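Local coordinates for protein 2-dehydro-3-deoxy-D-arabinonate dehydratase (Sulfolobus solfataricus, PDB 2Q1D) that catalyses the metal-dependent dehydration of 2-dehydro-3-deoxy-D-arabinonate to 2,5-dioxopentanoate, a step on the pentose oxidation route from D-arabinonate to 2-oxoglutarate, at residues 142-147 against 254-259. Residues are numbered along the deposited sequence; the frame is centred on the assembly and turned at random.
With MG (magnesium ion), chain B; DO4 (2,5-dioxopentanoic acid), chain C.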
ATOM      1  N   PRO A 142      -0.898   1.412  39.892  1.00 46.26           N
ATOM      2  CA  PRO A 142       0.113   1.301  38.867  1.00 46.03           C
ATOM      3  C   PRO A 142       1.165   0.307  39.322  1.00 45.76           C
ATOM      4  O   PRO A 142       1.439   0.227  40.522  1.00 46.04           O
ATOM      5  CB  PRO A 142       0.701   2.711  38.812  1.00 46.35           C
ATOM      6  CG  PRO A 142       0.490   3.265  40.166  1.00 46.10           C
ATOM      7  CD  PRO A 142      -0.767   2.657  40.675  1.00 46.15           C
ATOM      8  N   GLU A 143       1.728  -0.451  38.379  1.00 45.25           N
ATOM      9  CA  GLU A 143       2.799  -1.404  38.669  1.00 44.57           C
ATOM     10  C   GLU A 143       4.059  -1.060  37.855  1.00 44.22           C
ATOM     11  O   GLU A 143       4.150  -1.377  36.668  1.00 44.25           O
ATOM     12  CB  GLU A 143       2.346  -2.848  38.414  1.00 44.35           C
ATOM     13  CG  GLU A 143       1.035  -3.289  39.106  1.00 44.52           C
ATOM     14  CD  GLU A 143       0.857  -4.823  39.160  1.00 45.12           C
ATOM     15  OE1 GLU A 143      -0.062  -5.304  39.854  1.00 44.82           O
ATOM     16  OE2 GLU A 143       1.635  -5.566  38.522  1.00 47.04           O
ATOM     17  N   PRO A 144       5.032  -0.386  38.492  1.00 43.86           N
ATOM     18  CA  PRO A 144       6.287   0.039  37.859  1.00 43.70           C
ATOM     19  C   PRO A 144       7.204  -1.142  37.602  1.00 43.67           C
ATOM     20  O   PRO A 144       7.561  -1.862  38.545  1.00 44.24           O
ATOM     21  CB  PRO A 144       6.919   0.935  38.919  1.00 43.92           C
ATOM     22  CG  PRO A 144       6.381   0.399  40.219  1.00 43.69           C
ATOM     23  CD  PRO A 144       4.966   0.014  39.909  1.00 43.64           C
ATOM     24  N   GLU A 145       7.599  -1.347  36.348  1.00 43.09           N
ATOM     25  CA  GLU A 145       8.347  -2.548  35.989  1.00 42.20           C
ATOM     26  C   GLU A 145       9.382  -2.275  34.933  1.00 41.85           C
ATOM     27  O   GLU A 145       9.186  -1.410  34.089  1.00 41.72           O
ATOM     28  CB  GLU A 145       7.381  -3.606  35.473  1.00 42.29           C
ATOM     29  CG  GLU A 145       6.177  -3.810  36.373  1.00 42.41           C
ATOM     30  CD  GLU A 145       5.319  -4.986  35.975  1.00 43.48           C
ATOM     31  OE1 GLU A 145       4.244  -5.163  36.604  1.00 43.05           O
ATOM     32  OE2 GLU A 145       5.716  -5.739  35.049  1.00 42.82           O
ATOM     33  N   LEU A 146      10.485  -3.017  34.984  1.00 41.75           N
ATOM     34  CA  LEU A 146      11.442  -3.078  33.872  1.00 41.62           C
ATOM     35  C   LEU A 146      10.826  -3.902  32.746  1.00 42.18           C
ATOM     36  O   LEU A 146      10.270  -4.988  32.980  1.00 42.59           O
ATOM     37  CB  LEU A 146      12.757  -3.731  34.307  1.00 41.34           C
ATOM     38  CG  LEU A 146      13.869  -3.831  33.262  1.00 41.14           C
ATOM     39  CD1 LEU A 146      14.352  -2.455  32.850  1.00 41.00           C
ATOM     40  CD2 LEU A 146      15.032  -4.657  33.769  1.00 40.88           C
ATOM     41  N   ALA A 147      10.913  -3.393  31.526  1.00 42.31           N
ATOM     42  CA  ALA A 147      10.357  -4.101  30.386  1.00 42.42           C
ATOM     43  C   ALA A 147      11.416  -4.316  29.312  1.00 42.63           C
ATOM     44  O   ALA A 147      12.335  -3.498  29.149  1.00 42.82           O
ATOM     45  CB  ALA A 147       9.185  -3.344  29.836  1.00 42.34           C
ATOM     46  N   THR A 254       8.562  -7.366  33.087  1.00 42.77           N
ATOM     47  CA  THR A 254       9.114  -8.389  33.969  1.00 43.96           C
ATOM     48  C   THR A 254       8.555  -8.491  35.400  1.00 44.88           C
ATOM     49  O   THR A 254       9.157  -9.174  36.229  1.00 45.34           O
ATOM     50  CB  THR A 254      10.645  -8.268  34.043  1.00 43.95           C
ATOM     51  OG1 THR A 254      10.989  -7.000  34.612  1.00 43.91           O
ATOM     52  CG2 THR A 254      11.253  -8.383  32.654  1.00 43.60           C
ATOM     53  N   GLY A 255       7.418  -7.850  35.693  1.00 45.72           N
ATOM     54  CA  GLY A 255       6.831  -7.896  37.044  1.00 46.55           C
ATOM     55  C   GLY A 255       7.300  -6.778  37.987  1.00 47.33           C
ATOM     56  O   GLY A 255       8.424  -6.275  37.862  1.00 47.16           O
ATOM     57  N   THR A 256       6.440  -6.393  38.936  1.00 47.78           N
ATOM     58  CA  THR A 256       6.718  -5.263  39.827  1.00 48.18           C
ATOM     59  C   THR A 256       7.102  -5.689  41.231  1.00 48.55           C
ATOM     60  O   THR A 256       6.691  -6.757  41.692  1.00 48.79           O
ATOM     61  CB  THR A 256       5.506  -4.314  39.949  1.00 48.23           C
ATOM     62  OG1 THR A 256       5.932  -3.080  40.526  1.00 47.79           O
ATOM     63  CG2 THR A 256       4.427  -4.908  40.837  1.00 48.15           C
ATOM     64  N   ALA A 257       7.870  -4.831  41.903  1.00 48.71           N
ATOM     65  CA  ALA A 257       8.220  -4.996  43.320  1.00 48.85           C
ATOM     66  C   ALA A 257       7.702  -3.864  44.242  1.00 48.96           C
ATOM     67  O   ALA A 257       8.022  -3.850  45.427  1.00 49.36           O
ATOM     68  CB  ALA A 257       9.727  -5.143  43.476  1.00 48.52           C
ATOM     69  N   ILE A 258       6.917  -2.926  43.708  1.00 48.83           N
ATOM     70  CA  ILE A 258       6.407  -1.795  44.492  1.00 48.60           C
ATOM     71  C   ILE A 258       4.885  -1.788  44.528  1.00 49.03           C
ATOM     72  O   ILE A 258       4.230  -1.578  43.514  1.00 48.80           O
ATOM     73  CB  ILE A 258       6.944  -0.471  43.955  1.00 48.30           C
ATOM     74  CG1 ILE A 258       8.475  -0.477  44.024  1.00 48.04           C
ATOM     75  CG2 ILE A 258       6.380   0.687  44.756  1.00 48.38           C
ATOM     76  CD1 ILE A 258       9.175   0.499  43.122  1.00 47.25           C
ATOM     77  N   VAL A 259       4.322  -2.029  45.704  1.00 49.95           N
ATOM     78  CA  VAL A 259       2.876  -2.235  45.814  1.00 51.14           C
ATOM     79  C   VAL A 259       2.231  -1.386  46.938  1.00 52.32           C
ATOM     80  O   VAL A 259       2.244  -1.792  48.102  1.00 52.74           O
ATOM     81  CB  VAL A 259       2.541  -3.753  46.016  1.00 50.97           C
ATOM     82  CG1 VAL A 259       1.043  -4.004  45.966  1.00 50.34           C
ATOM     83  CG2 VAL A 259       3.248  -4.616  44.977  1.00 50.45           C
TER
HETATM   84 MG    MG B 294       2.682  -6.636  36.754  1.00 34.22          MG
HETATM   85  O3  DO4 C 897      -1.539 -11.060  39.710  1.00 58.65           O
HETATM   86  C5  DO4 C 897      -0.665 -11.411  38.937  1.00 57.31           C
HETATM   87  C4  DO4 C 897       0.161 -10.362  38.232  1.00 55.28           C
HETATM   88  C3  DO4 C 897       1.449 -10.121  39.010  1.00 53.20           C
HETATM   89  C2  DO4 C 897       2.160  -8.940  38.400  1.00 52.05           C
HETATM   90  O5  DO4 C 897       1.659  -8.339  37.458  1.00 52.54           O
HETATM   91  C1  DO4 C 897       3.451  -8.486  38.910  1.00 51.34           C
HETATM   92  O1  DO4 C 897       3.995  -9.090  39.866  1.00 50.90           O
HETATM   93  O2  DO4 C 897       3.976  -7.491  38.351  1.00 49.94           O
HETATM   94  O   HOH W   1       1.606  -2.106  42.544  1.00 39.56           O
HETATM   95  O   HOH W   2      10.409  -5.295  36.700  1.00 37.87           O
HETATM   96  O   HOH W   3       3.759  -7.414  35.201  1.00 36.83           O
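Glu-145 reaches across to the loop 254-259 and lays its carboxylate beside the Gly-255 backbone, dividing its two oxygens between metal and protein. OE1 binds the magnesium ion; Glu-145 OE2 accepts the Gly-255 N-H (N to OE2 2.8 Å), from well above the carboxylate plane, and a further bond from Thr-253 OG1, so the group is held against rotation. Glu-143, its chain extended beyond CG, brings OE2 to within 2.3 Å of the magnesium ion. Its side chain crosses that of Thr-256 at about a right angle, Glu-143 CB lying 3.8 Å from Thr-256 CG2. This is the metal site of the FAH fold: the two glutamates flanking Pro-144 in sequence, where the chain enters strand 144-150, join Asp-164, a water and the chelating 2,5-dioxopentanoate, whose O2 lies 2.8 Å from Thr-256 N and accepts its hydrogen. Thr-256 faces two ways. Thr-256 OG1, anti to the backbone N (chi1 -165°), donates to Pro-144 O at 2.8 Å, from above the carbonyl plane, while CG2 is directed to Glu-143 and the ligand. Replacing Thr-256 with an alanine is likely to leave Pro-144 O without this donor and to open a gap beside Glu-143. Pro-144 CG also packs on Ile-258 CB (3.9 Å), the two side chains crossing at about a right angle, and both touch Leu-210 of strand 207-214. At the other end, Leu-146 O is gripped twice by Thr-254: N comes in almost straight (169° at the hydrogen), and Thr-254 OG1 donates to Leu-146 O at 2.7 Å, while a water bonds to Thr-254 OG1, Leu-146 N and Gly-255 O.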